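Local coordinates for protein cryptochrome DASH, chloroplastic/mitochondrial (Arabidopsis thaliana, PDB 2J4D) that repairs cyclobutane pyrimidine dimers in single-stranded DNA, using FAD and a folate light antenna, and may also serve as a blue-light photoreceptor, at residues 191-196 and 441-446. Numbering follows the deposited sequence.
Sequences PDVYTQ and DPREDR
Asp441 carries the close-packed part of this contact, setting its side chain against Asp192 and Val193, the residues that lead into helix 194-204. With CG anti to the backbone N (chi1 -171°), its CB rests against the carbonyl of the other segment, Asp441 CB lying 3.6 Å from Asp192 O, while the carboxylate reaches Val193, whose CA is the nearest to that of Asp441. The two side chains cross obliquely: Val193 CG1, anti to its own backbone N (chi1 175°), stands 3.8 Å from Asp441 OD2. That oxygen is joined to the helix start through one water, which donates to Asp441 OD2 at 2.5 Å and accepts from Tyr194 N at 2.8 Å. The water thus satisfies the first N-H of the helix, that of Tyr194, directly after the N-cap residue Val193; the helix end may in turn stabilise the negative carboxylate. Inward of this point, the Tyr194 ring stacks on Trp328 and its OH bonds to the carbonyl of Phe324.

Toward solvent the contact thins, not because distances lengthen but because Arg443 is exposed and meets the other segment with the rim of its guanidinium, while Asp441 is buried. Val193 CG2 sits at the guanidinium edge, in its plane, 3.7 Å from Arg443 NH2, and the two side chains cross at about a right angle. Asp441 OD1 lies above one guanidinium face, offset toward its rim, 3.0 Å from Arg443 NE, so this salt bridge is one of charges without an aimed N-H. Asp441 OD1 also accepts from Arg443 N (3.2 Å, 143°), approached from above the carboxylate plane. Neighbouring Asp192, in the antenna-folate pocket, turns its carboxylate to Lys338. The geometry is that of an Asx turn opening the 3-10 segment 442-444, water-linked to a helix N-terminus where the N-terminal DNA photolyase family region meets the FAD-binding region.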
loop_
_atom_site.group_PDB
_atom_site.type_symbol
_atom_site.label_atom_id
_atom_site.label_comp_id
_atom_site.label_asym_id
_atom_site.label_seq_id
_atom_site.Cartn_x
_atom_site.Cartn_y
_atom_site.Cartn_z
ATOM N N PRO A 191 -14.383 17.100 -3.870
ATOM C CA PRO A 191 -13.855 18.052 -4.855
ATOM C C PRO A 191 -12.968 17.328 -5.870
ATOM O O PRO A 191 -12.221 16.422 -5.502
ATOM C CB PRO A 191 -13.054 19.030 -3.994
ATOM C CG PRO A 191 -13.822 19.027 -2.698
ATOM C CD PRO A 191 -14.108 17.556 -2.496
ATOM N N ASP A 192 -13.052 17.710 -7.144
ATOM C CA ASP A 192 -12.221 17.071 -8.166
ATOM C C ASP A 192 -10.814 17.656 -8.206
ATOM O O ASP A 192 -9.973 17.225 -8.994
ATOM C CB ASP A 192 -12.868 17.179 -9.552
ATOM C CG ASP A 192 -13.985 16.160 -9.751
ATOM O OD1 ASP A 192 -13.932 15.093 -9.101
ATOM O OD2 ASP A 192 -14.903 16.412 -10.561
ATOM N N VAL A 193 -10.569 18.648 -7.360
ATOM C CA VAL A 193 -9.256 19.281 -7.270
ATOM C C VAL A 193 -8.690 18.998 -5.880
ATOM O O VAL A 193 -9.294 19.354 -4.871
ATOM C CB VAL A 193 -9.360 20.800 -7.475
ATOM C CG1 VAL A 193 -7.997 21.454 -7.253
ATOM C CG2 VAL A 193 -9.865 21.087 -8.885
ATOM N N TYR A 194 -7.533 18.351 -5.831
ATOM C CA TYR A 194 -6.913 18.006 -4.553
ATOM C C TYR A 194 -6.754 19.176 -3.595
ATOM O O TYR A 194 -7.049 19.057 -2.405
ATOM C CB TYR A 194 -5.539 17.384 -4.778
ATOM C CG TYR A 194 -4.749 17.209 -3.494
ATOM C CD1 TYR A 194 -4.983 16.126 -2.640
ATOM C CD2 TYR A 194 -3.776 18.139 -3.126
ATOM C CE1 TYR A 194 -4.258 15.979 -1.452
ATOM C CE2 TYR A 194 -3.054 18.003 -1.945
ATOM C CZ TYR A 194 -3.300 16.923 -1.118
ATOM O OH TYR A 194 -2.576 16.802 0.039
ATOM N N THR A 195 -6.264 20.299 -4.109
ATOM C CA THR A 195 -6.042 21.468 -3.274
ATOM C C THR A 195 -7.299 21.866 -2.522
ATOM O O THR A 195 -7.239 22.228 -1.345
ATOM C CB THR A 195 -5.556 22.661 -4.107
ATOM O OG1 THR A 195 -4.315 22.316 -4.733
ATOM C CG2 THR A 195 -5.344 23.875 -3.219
ATOM N N GLN A 196 -8.437 21.798 -3.199
ATOM C CA GLN A 196 -9.692 22.152 -2.556
ATOM C C GLN A 196 -10.082 21.142 -1.486
ATOM O O GLN A 196 -10.572 21.518 -0.423
ATOM C CB GLN A 196 -10.792 22.292 -3.600
ATOM C CG GLN A 196 -10.555 23.494 -4.498
ATOM C CD GLN A 196 -10.235 24.755 -3.697
ATOM O OE1 GLN A 196 -9.154 25.342 -3.833
ATOM N NE2 GLN A 196 -11.176 25.171 -2.852
ATOM N N ASP A 441 -8.713 16.508 -12.939
ATOM C CA ASP A 441 -8.054 17.754 -12.607
ATOM C C ASP A 441 -7.104 18.020 -13.757
ATOM O O ASP A 441 -5.952 17.590 -13.756
ATOM C CB ASP A 441 -7.257 17.711 -11.317
ATOM C CG ASP A 441 -6.764 19.099 -10.917
ATOM O OD1 ASP A 441 -6.985 20.037 -11.713
ATOM O OD2 ASP A 441 -6.176 19.269 -9.840
ATOM N N PRO A 442 -7.594 18.730 -14.779
ATOM C CA PRO A 442 -6.831 19.084 -15.971
ATOM C C PRO A 442 -5.585 19.901 -15.644
ATOM O O PRO A 442 -4.645 19.934 -16.436
ATOM C CB PRO A 442 -7.846 19.854 -16.809
ATOM C CG PRO A 442 -9.149 19.157 -16.453
ATOM C CD PRO A 442 -9.008 19.106 -14.942
ATOM N N ARG A 443 -5.578 20.551 -14.488
ATOM C CA ARG A 443 -4.407 21.337 -14.136
ATOM C C ARG A 443 -3.241 20.428 -13.753
ATOM O O ARG A 443 -2.148 20.908 -13.430
ATOM C CB ARG A 443 -4.729 22.286 -12.983
ATOM C CG ARG A 443 -5.938 23.151 -13.258
ATOM C CD ARG A 443 -6.653 23.547 -11.966
ATOM N NE ARG A 443 -7.944 22.874 -11.776
ATOM C CZ ARG A 443 -8.838 22.659 -12.740
ATOM N NH1 ARG A 443 -8.595 23.045 -13.988
ATOM N NH2 ARG A 443 -10.007 22.107 -12.442
ATOM N N GLU A 444 -3.458 19.118 -13.810
ATOM C CA GLU A 444 -2.395 18.191 -13.453
ATOM C C GLU A 444 -1.844 17.435 -14.666
ATOM O O GLU A 444 -0.923 16.625 -14.532
ATOM C CB GLU A 444 -2.892 17.199 -12.392
ATOM C CG GLU A 444 -3.260 17.797 -11.013
ATOM C CD GLU A 444 -2.117 18.533 -10.318
ATOM O OE1 GLU A 444 -1.915 19.734 -10.594
ATOM O OE2 GLU A 444 -1.421 17.907 -9.494
ATOM N N ASP A 445 -2.399 17.726 -15.842
ATOM C CA ASP A 445 -1.983 17.107 -17.108
ATOM C C ASP A 445 -0.607 17.590 -17.541
ATOM O O ASP A 445 -0.483 18.700 -18.065
ATOM C CB ASP A 445 -2.947 17.473 -18.234
ATOM C CG ASP A 445 -4.310 16.860 -18.061
ATOM O OD1 ASP A 445 -4.578 16.294 -16.979
ATOM O OD2 ASP A 445 -5.119 16.951 -19.014
ATOM N N ARG A 446 0.420 16.768 -17.375
ATOM C CA ARG A 446 1.733 17.227 -17.787
ATOM C C ARG A 446 2.657 16.214 -18.428
ATOM O O ARG A 446 2.508 15.005 -18.257
ATOM C CB ARG A 446 2.448 17.879 -16.605
ATOM C CG ARG A 446 2.526 17.016 -15.380
ATOM C CD ARG A 446 3.400 17.678 -14.334
ATOM N NE ARG A 446 4.659 18.120 -14.929
ATOM C CZ ARG A 446 5.716 18.534 -14.240
ATOM N NH1 ARG A 446 5.679 18.565 -12.915
ATOM N NH2 ARG A 446 6.814 18.917 -14.881
HETATM O O HOH W 1 -6.197 17.454 -8.168
#